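PDB 5HAB: ribonuclease J from Methanolobus psychrophilus R15, which probably acts as a metal-dependent exoribonuclease of the beta-CASP branch of the metallo-beta-lactamase superfamily, degrading RNA. Local coordinates for residues B[289-294]-B[321-326]; B[294-299]-B[314-319]. The protein carries 1 engineered substitution. All blocks are in the same frame, centred on the assembly; numbering follows the deposited sequence.

Interaction 1: residues B[289-294]-B[321-326]; sequences VLLGRS and RDIDNA. With SO4 (sulfate ion), chain J; nucleotides of chain D.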
loop_
_atom_site.group_PDB
_atom_site.type_symbol
_atom_site.label_atom_id
_atom_site.label_comp_id
_atom_site.label_asym_id
_atom_site.label_seq_id
_atom_site.Cartn_x
_atom_site.Cartn_y
_atom_site.Cartn_z
ATOM N N VAL B 289 10.295 0.777 37.174
ATOM C CA VAL B 289 11.485 1.613 37.130
ATOM C C VAL B 289 11.526 2.413 35.827
ATOM O O VAL B 289 11.568 1.847 34.736
ATOM C CB VAL B 289 12.764 0.767 37.330
ATOM C CG1 VAL B 289 12.635 -0.575 36.632
ATOM C CG2 VAL B 289 13.994 1.523 36.847
ATOM N N LEU B 290 11.479 3.734 35.952
ATOM C CA LEU B 290 11.501 4.632 34.800
ATOM C C LEU B 290 12.930 5.013 34.408
ATOM O O LEU B 290 13.691 5.508 35.236
ATOM C CB LEU B 290 10.685 5.892 35.105
ATOM C CG LEU B 290 9.163 5.877 34.911
ATOM C CD1 LEU B 290 8.505 4.658 35.533
ATOM C CD2 LEU B 290 8.569 7.138 35.510
ATOM N N LEU B 291 13.288 4.791 33.146
ATOM C CA LEU B 291 14.649 5.053 32.680
ATOM C C LEU B 291 14.674 6.040 31.518
ATOM O O LEU B 291 13.794 6.026 30.658
ATOM C CB LEU B 291 15.348 3.757 32.257
ATOM C CG LEU B 291 15.530 2.645 33.290
ATOM C CD1 LEU B 291 14.366 1.677 33.255
ATOM C CD2 LEU B 291 16.836 1.911 33.051
ATOM N N GLY B 292 15.692 6.894 31.502
ATOM C CA GLY B 292 15.839 7.900 30.465
ATOM C C GLY B 292 15.660 9.302 31.012
ATOM O O GLY B 292 14.824 9.528 31.886
ATOM N N ARG B 293 16.440 10.246 30.493
ATOM C CA ARG B 293 16.419 11.619 30.992
ATOM C C ARG B 293 15.045 12.267 30.821
ATOM O O ARG B 293 14.548 12.940 31.729
ATOM C CB ARG B 293 17.490 12.459 30.288
ATOM C CG ARG B 293 17.641 13.868 30.850
ATOM C CD ARG B 293 18.239 13.842 32.255
ATOM N NE ARG B 293 19.647 13.448 32.246
ATOM C CZ ARG B 293 20.372 13.227 33.340
ATOM N NH1 ARG B 293 19.824 13.353 34.542
ATOM N NH2 ARG B 293 21.647 12.875 33.231
ATOM N N SER B 294 14.429 12.048 29.664
ATOM C CA SER B 294 13.148 12.674 29.348
ATOM C C SER B 294 11.998 12.081 30.168
ATOM O O SER B 294 11.012 12.772 30.447
ATOM C CB SER B 294 12.850 12.552 27.853
ATOM O OG SER B 294 12.593 11.209 27.494
ATOM N N ARG B 321 24.950 6.392 34.015
ATOM C CA ARG B 321 25.530 5.448 34.964
ATOM C C ARG B 321 24.489 4.957 35.978
ATOM O O ARG B 321 24.523 3.793 36.394
ATOM C CB ARG B 321 26.744 6.087 35.653
ATOM C CG ARG B 321 27.907 6.308 34.676
ATOM C CD ARG B 321 29.247 6.613 35.349
ATOM N NE ARG B 321 29.197 7.743 36.272
ATOM C CZ ARG B 321 29.340 9.013 35.898
ATOM N NH1 ARG B 321 29.555 9.310 34.623
ATOM N NH2 ARG B 321 29.283 9.986 36.798
ATOM N N ASP B 322 23.554 5.830 36.348
ATOM C CA ASP B 322 22.407 5.419 37.156
ATOM C C ASP B 322 21.586 4.385 36.401
ATOM O O ASP B 322 21.145 3.386 36.966
ATOM C CB ASP B 322 21.522 6.613 37.513
ATOM C CG ASP B 322 22.033 7.381 38.709
ATOM O OD1 ASP B 322 21.214 8.040 39.383
ATOM O OD2 ASP B 322 23.251 7.323 38.978
ATOM N N ILE B 323 21.387 4.646 35.114
ATOM C CA ILE B 323 20.603 3.777 34.252
ATOM C C ILE B 323 21.293 2.428 34.072
ATOM O O ILE B 323 20.684 1.380 34.293
ATOM C CB ILE B 323 20.338 4.462 32.893
ATOM C CG1 ILE B 323 19.282 5.562 33.049
ATOM C CG2 ILE B 323 19.926 3.449 31.842
ATOM C CD1 ILE B 323 19.187 6.504 31.862
ATOM N N ASP B 324 22.565 2.456 33.687
ATOM C CA ASP B 324 23.332 1.233 33.473
ATOM C C ASP B 324 23.440 0.392 34.745
ATOM O O ASP B 324 23.397 -0.839 34.687
ATOM C CB ASP B 324 24.731 1.569 32.946
ATOM C CG ASP B 324 24.742 1.833 31.450
ATOM O OD1 ASP B 324 23.664 2.126 30.890
ATOM O OD2 ASP B 324 25.829 1.756 30.836
ATOM N N ASN B 325 23.556 1.049 35.896
ATOM C CA ASN B 325 23.671 0.304 37.145
ATOM C C ASN B 325 22.304 -0.185 37.619
ATOM O O ASN B 325 22.208 -1.185 38.329
ATOM C CB ASN B 325 24.341 1.154 38.225
ATOM C CG ASN B 325 25.855 1.034 38.203
ATOM O OD1 ASN B 325 26.444 0.321 39.017
ATOM N ND2 ASN B 325 26.492 1.720 37.260
ATOM N N ALA B 326 21.247 0.505 37.201
ATOM C CA ALA B 326 19.888 0.057 37.484
ATOM C C ALA B 326 19.583 -1.197 36.677
ATOM O O ALA B 326 18.959 -2.137 37.171
ATOM C CB ALA B 326 18.886 1.154 37.174
HETATM S S SO4 J . 24.243 12.034 30.910
HETATM O O1 SO4 J . 24.180 11.212 29.705
HETATM O O2 SO4 J . 22.941 12.655 31.146
HETATM O O3 SO4 J . 25.254 13.073 30.733
HETATM O O4 SO4 J . 24.604 11.197 32.052
ATOM P P A D 5 16.762 9.856 26.785
ATOM O OP1 A D 5 16.870 8.543 27.468
ATOM O OP2 A D 5 15.646 10.770 27.138
ATOM O "O5'" A D 5 18.137 10.625 27.015
ATOM C "C5'" A D 5 19.357 9.907 27.185
ATOM C "C4'" A D 5 20.451 10.473 26.315
ATOM O "O4'" A D 5 19.889 11.534 25.497
ATOM C "C3'" A D 5 21.620 11.094 27.069
ATOM O "O3'" A D 5 22.812 10.957 26.294
ATOM C "C2'" A D 5 21.220 12.563 27.145
ATOM O "O2'" A D 5 22.298 13.459 27.318
ATOM C "C1'" A D 5 20.515 12.766 25.802
ATOM N N9 A D 5 19.468 13.791 25.840
ATOM C C8 A D 5 18.335 13.782 26.617
ATOM N N7 A D 5 17.571 14.834 26.456
ATOM C C5 A D 5 18.248 15.591 25.510
ATOM C C6 A D 5 17.956 16.829 24.911
ATOM N N6 A D 5 16.862 17.543 25.190
ATOM N N1 A D 5 18.837 17.310 24.006
ATOM C C2 A D 5 19.934 16.590 23.731
ATOM N N3 A D 5 20.317 15.415 24.227
ATOM C C4 A D 5 19.423 14.965 25.126
ATOM P P A D 4 11.510 11.510 24.167
ATOM O OP1 A D 4 11.033 10.230 24.756
ATOM O OP2 A D 4 11.325 12.776 24.920
ATOM O "O5'" A D 4 13.058 11.366 23.813
ATOM C "C5'" A D 4 13.769 10.179 24.128
ATOM C "C4'" A D 4 15.117 10.134 23.453
ATOM O "O4'" A D 4 15.142 11.021 22.307
ATOM C "C3'" A D 4 16.301 10.586 24.293
ATOM O "O3'" A D 4 16.732 9.581 25.199
ATOM C "C2'" A D 4 17.338 10.950 23.232
ATOM O "O2'" A D 4 17.993 9.789 22.741
ATOM C "C1'" A D 4 16.451 11.517 22.115
ATOM N N9 A D 4 16.413 12.995 22.100
ATOM C C8 A D 4 15.467 13.830 22.645
ATOM N N7 A D 4 15.712 15.106 22.455
ATOM C C5 A D 4 16.899 15.116 21.734
ATOM C C6 A D 4 17.690 16.161 21.219
ATOM N N6 A D 4 17.394 17.456 21.358
ATOM N N1 A D 4 18.815 15.827 20.546
ATOM C C2 A D 4 19.116 14.530 20.405
ATOM N N3 A D 4 18.454 13.461 20.841
ATOM C C4 A D 4 17.341 13.824 21.508
#

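Interaction 2: residues B[294-299]-B[314-319]; sequences SMERYV and VEIYGS. With nucleotides of chain D.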
loop_
_atom_site.group_PDB
_atom_site.type_symbol
_atom_site.label_atom_id
_atom_site.label_comp_id
_atom_site.label_asym_id
_atom_site.label_seq_id
_atom_site.Cartn_x
_atom_site.Cartn_y
_atom_site.Cartn_z
ATOM N N SER B 294 14.429 12.048 29.664
ATOM C CA SER B 294 13.148 12.674 29.348
ATOM C C SER B 294 11.998 12.081 30.168
ATOM O O SER B 294 11.012 12.772 30.447
ATOM C CB SER B 294 12.850 12.552 27.853
ATOM O OG SER B 294 12.593 11.209 27.494
ATOM N N MET B 295 12.109 10.803 30.533
ATOM C CA MET B 295 11.164 10.205 31.478
ATOM C C MET B 295 11.187 10.977 32.788
ATOM O O MET B 295 10.139 11.343 33.322
ATOM C CB MET B 295 11.486 8.730 31.744
ATOM C CG MET B 295 11.006 7.760 30.680
ATOM S SD MET B 295 9.208 7.695 30.534
ATOM C CE MET B 295 9.029 6.642 29.092
ATOM N N GLU B 296 12.393 11.231 33.291
ATOM C CA GLU B 296 12.569 11.959 34.541
ATOM C C GLU B 296 12.010 13.370 34.409
ATOM O O GLU B 296 11.281 13.837 35.284
ATOM C CB GLU B 296 14.044 11.996 34.943
ATOM C CG GLU B 296 14.295 12.619 36.306
ATOM C CD GLU B 296 15.746 12.510 36.739
ATOM O OE1 GLU B 296 16.640 12.780 35.907
ATOM O OE2 GLU B 296 15.991 12.156 37.911
ATOM N N ARG B 297 12.333 14.027 33.296
ATOM C CA ARG B 297 11.835 15.372 33.015
ATOM C C ARG B 297 10.302 15.423 33.046
ATOM O O ARG B 297 9.715 16.019 33.953
ATOM C CB ARG B 297 12.351 15.854 31.651
ATOM C CG ARG B 297 11.894 17.259 31.245
ATOM C CD ARG B 297 12.553 18.367 32.061
ATOM N NE ARG B 297 13.976 18.516 31.762
ATOM C CZ ARG B 297 14.465 19.359 30.855
ATOM N NH1 ARG B 297 13.648 20.137 30.157
ATOM N NH2 ARG B 297 15.773 19.431 30.647
ATOM N N TYR B 298 9.659 14.771 32.077
ATOM C CA TYR B 298 8.204 14.863 31.923
ATOM C C TYR B 298 7.406 14.235 33.069
ATOM O O TYR B 298 6.479 14.852 33.607
ATOM C CB TYR B 298 7.775 14.222 30.599
ATOM C CG TYR B 298 8.128 15.032 29.370
ATOM C CD1 TYR B 298 7.246 15.984 28.871
ATOM C CD2 TYR B 298 9.336 14.847 28.708
ATOM C CE1 TYR B 298 7.556 16.730 27.747
ATOM C CE2 TYR B 298 9.655 15.592 27.580
ATOM C CZ TYR B 298 8.760 16.531 27.107
ATOM O OH TYR B 298 9.062 17.276 25.990
ATOM N N VAL B 299 7.755 13.006 33.436
ATOM C CA VAL B 299 6.992 12.293 34.452
ATOM C C VAL B 299 7.272 12.911 35.815
ATOM O O VAL B 299 6.349 13.120 36.608
ATOM C CB VAL B 299 7.296 10.787 34.440
ATOM C CG1 VAL B 299 6.398 10.060 35.420
ATOM C CG2 VAL B 299 7.111 10.226 33.040
ATOM N N VAL B 314 8.488 3.151 43.146
ATOM C CA VAL B 314 8.853 3.676 41.829
ATOM C C VAL B 314 10.299 4.166 41.836
ATOM O O VAL B 314 10.762 4.763 42.806
ATOM C CB VAL B 314 7.886 4.797 41.367
ATOM C CG1 VAL B 314 8.123 6.082 42.139
ATOM C CG2 VAL B 314 8.033 5.039 39.874
ATOM N N GLU B 315 11.024 3.870 40.764
ATOM C CA GLU B 315 12.409 4.304 40.646
ATOM C C GLU B 315 12.602 5.098 39.361
ATOM O O GLU B 315 12.107 4.713 38.303
ATOM C CB GLU B 315 13.363 3.104 40.687
ATOM C CG GLU B 315 13.188 2.205 41.910
ATOM C CD GLU B 315 14.212 1.080 41.972
ATOM O OE1 GLU B 315 13.924 0.045 42.613
ATOM O OE2 GLU B 315 15.306 1.231 41.386
ATOM N N ILE B 316 13.318 6.213 39.460
ATOM C CA ILE B 316 13.542 7.080 38.312
ATOM C C ILE B 316 15.034 7.353 38.183
ATOM O O ILE B 316 15.694 7.705 39.158
ATOM C CB ILE B 316 12.736 8.387 38.437
ATOM C CG1 ILE B 316 11.262 8.073 38.700
ATOM C CG2 ILE B 316 12.877 9.229 37.178
ATOM C CD1 ILE B 316 10.361 9.280 38.693
ATOM N N TYR B 317 15.562 7.182 36.976
ATOM C CA TYR B 317 16.986 7.377 36.723
ATOM C C TYR B 317 17.210 8.140 35.427
ATOM O O TYR B 317 16.699 7.754 34.374
ATOM C CB TYR B 317 17.715 6.032 36.673
ATOM C CG TYR B 317 17.547 5.209 37.929
ATOM C CD1 TYR B 317 18.306 5.474 39.062
ATOM C CD2 TYR B 317 16.630 4.170 37.983
ATOM C CE1 TYR B 317 18.151 4.726 40.215
ATOM C CE2 TYR B 317 16.471 3.416 39.127
ATOM C CZ TYR B 317 17.232 3.697 40.240
ATOM O OH TYR B 317 17.072 2.946 41.380
ATOM N N GLY B 318 17.972 9.224 35.509
ATOM C CA GLY B 318 18.208 10.071 34.358
ATOM C C GLY B 318 19.603 9.983 33.769
ATOM O O GLY B 318 19.784 10.188 32.571
ATOM N N SER B 319 20.591 9.673 34.602
ATOM C CA SER B 319 21.979 9.639 34.143
ATOM C C SER B 319 22.389 8.266 33.623
ATOM O O SER B 319 21.864 7.244 34.062
ATOM C CB SER B 319 22.923 10.069 35.269
ATOM O OG SER B 319 22.723 9.286 36.430
ATOM P P A D 4 11.510 11.510 24.167
ATOM O OP1 A D 4 11.033 10.230 24.756
ATOM O OP2 A D 4 11.325 12.776 24.920
ATOM O "O5'" A D 4 13.058 11.366 23.813
ATOM C "C5'" A D 4 13.769 10.179 24.128
ATOM C "C4'" A D 4 15.117 10.134 23.453
ATOM O "O4'" A D 4 15.142 11.021 22.307
ATOM C "C3'" A D 4 16.301 10.586 24.293
ATOM O "O3'" A D 4 16.732 9.581 25.199
ATOM C "C2'" A D 4 17.338 10.950 23.232
ATOM O "O2'" A D 4 17.993 9.789 22.741
ATOM C "C1'" A D 4 16.451 11.517 22.115
ATOM N N9 A D 4 16.413 12.995 22.100
ATOM C C8 A D 4 15.467 13.830 22.645
ATOM N N7 A D 4 15.712 15.106 22.455
ATOM C C5 A D 4 16.899 15.116 21.734
ATOM C C6 A D 4 17.690 16.161 21.219
ATOM N N6 A D 4 17.394 17.456 21.358
ATOM N N1 A D 4 18.815 15.827 20.546
ATOM C C2 A D 4 19.116 14.530 20.405
ATOM N N3 A D 4 18.454 13.461 20.841
ATOM C C4 A D 4 17.341 13.824 21.508
ATOM P P A D 5 16.762 9.856 26.785
ATOM O OP1 A D 5 16.870 8.543 27.468
ATOM O OP2 A D 5 15.646 10.770 27.138
ATOM O "O5'" A D 5 18.137 10.625 27.015
ATOM C "C5'" A D 5 19.357 9.907 27.185
ATOM C "C4'" A D 5 20.451 10.473 26.315
ATOM O "O4'" A D 5 19.889 11.534 25.497
ATOM C "C3'" A D 5 21.620 11.094 27.069
ATOM O "O3'" A D 5 22.812 10.957 26.294
ATOM C "C2'" A D 5 21.220 12.563 27.145
ATOM O "O2'" A D 5 22.298 13.459 27.318
ATOM C "C1'" A D 5 20.515 12.766 25.802
ATOM N N9 A D 5 19.468 13.791 25.840
ATOM C C8 A D 5 18.335 13.782 26.617
ATOM N N7 A D 5 17.571 14.834 26.456
ATOM C C5 A D 5 18.248 15.591 25.510
ATOM C C6 A D 5 17.956 16.829 24.911
ATOM N N6 A D 5 16.862 17.543 25.190
ATOM N N1 A D 5 18.837 17.310 24.006
ATOM C C2 A D 5 19.934 16.590 23.731
ATOM N N3 A D 5 20.317 15.415 24.227
ATOM C C4 A D 5 19.423 14.965 25.126
#

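Interaction 1: residues B[289-294]-B[321-326]
Oxygen OP2 of nucleotide A5 of RNA chain D is gripped twice by Ser294: the backbone Ser294 N donates to OP2 of A5 over 3.1 Å at 159°, and Ser294 OG gives a second bond to the same oxygen. Ser294 carries OG in the position between its backbone N and carbonyl carbon (chi1 69°), which brings the hydroxyl round to the RNA side. The other phosphate oxygen lies close to the backbone, with OP1 of the same A5 3.2 Å from Gly292 CA. Gly292 holds the N-cap position of helix 293-304, and the N-terminal end of that helix would probably favour the phosphate's negative charge. Arg293 bends at chi2 and chi3 and swings its guanidinium toward a sulfate, probably from the crystallisation liquor. The bond from Arg293 NH2 to sulfate O2 is nearly straight (168°), with the sulfur lying in the guanidinium plane at its edge; its 2.5 Å length is shorter than usual and doubtful as a measure of strength. The same sulfate also takes a bond from Arg320 N, so it bridges the first turns of two helices. Away from the anions, the contact between 289-294 and 321-326 is apolar. Leu291 CD2 lies 3.7 Å from Ile323 CG2, while the longer branch of Ile323 carries CD1 to within 3.5 Å of Gly292 N. Leu327 and Pro340 also touch Leu291. Helix 320-331 thus packs against the end of strand 287-291, where the chain turns into a phosphate-binding helix start, an arrangement characteristic of the Rossmann-like parallel sheet of the beta-CASP domain.

Interaction 2: residues B[294-299]-B[314-319]
The beta-alpha-beta unit made by strand 287-291, helix 293-304 and strand 315-317 closes here, where Glu296 on the helix meets Ile316 and Gly318 on the returning strand and just beyond it. Glu296 works chiefly through its aliphatic stem: Ile316 CG2 sits 3.7 Å from Glu296 CB and 3.8 Å from Glu296 CG, the two side chains crossing at a slant. With CG anti to the backbone N (chi1 -174°) and the rest of the chain extended, the stem runs on past Ile316, and Glu296 OE1 comes to lie 3.5 Å from Gly318 CA. Gly318 has no side chain to stand between its backbone and the carboxylate, and the approach is one of packing, without a hydrogen bond across the segments. The same OE1 has a weak, long ion pair with Arg293 NH1, one turn back along the helix. Ile316 points toward helix 293-304, whereas Tyr317 points the other way, and its hydroxyl OH donates to Glu315 OE2, an oxygen in the ring plane at its edge; the modelled 2.5 Å between Tyr317 OH and Glu315 OE2 is very short and doubtful. Glu315 OE1 has a separate salt bridge to Lys329. Strand 315-317 therefore lies between two helices: Glu296 packs on Ile316 from helix 293-304, while Tyr317 rests on Asp322, Ile323 and Ala326 of helix 320-331. Further along helix 293-304, Val299 touches Leu290 of the adjoining strand, and Arg297 and Tyr298 pack on His136 and Leu133 of helix 128-138.

How the interactions relate
The two contacts lie about 7 Å apart between centres and share Ser294, with interaction 2 nested inside the chain loop closed by interaction 1. The parallel strands 287-291 and 315-317 join them directly: Leu290 N is 2.6 Å from Glu315 O and Leu290 O is 3.1 Å from Tyr317 N, both probable hydrogen bonds. Arg293 spans the gap as well, its CZ packing 3.2 Å from Gly318 O. Helix 293-304 serves both, meeting RNA phosphate at its first turn and packing on the edge strand just after it; Tyr298 in interaction 2 also packs on a phosphate. Both contacts sit at the edge-strand side of the beta-CASP sheet, and the RNA meets them through the start of helix 293-304.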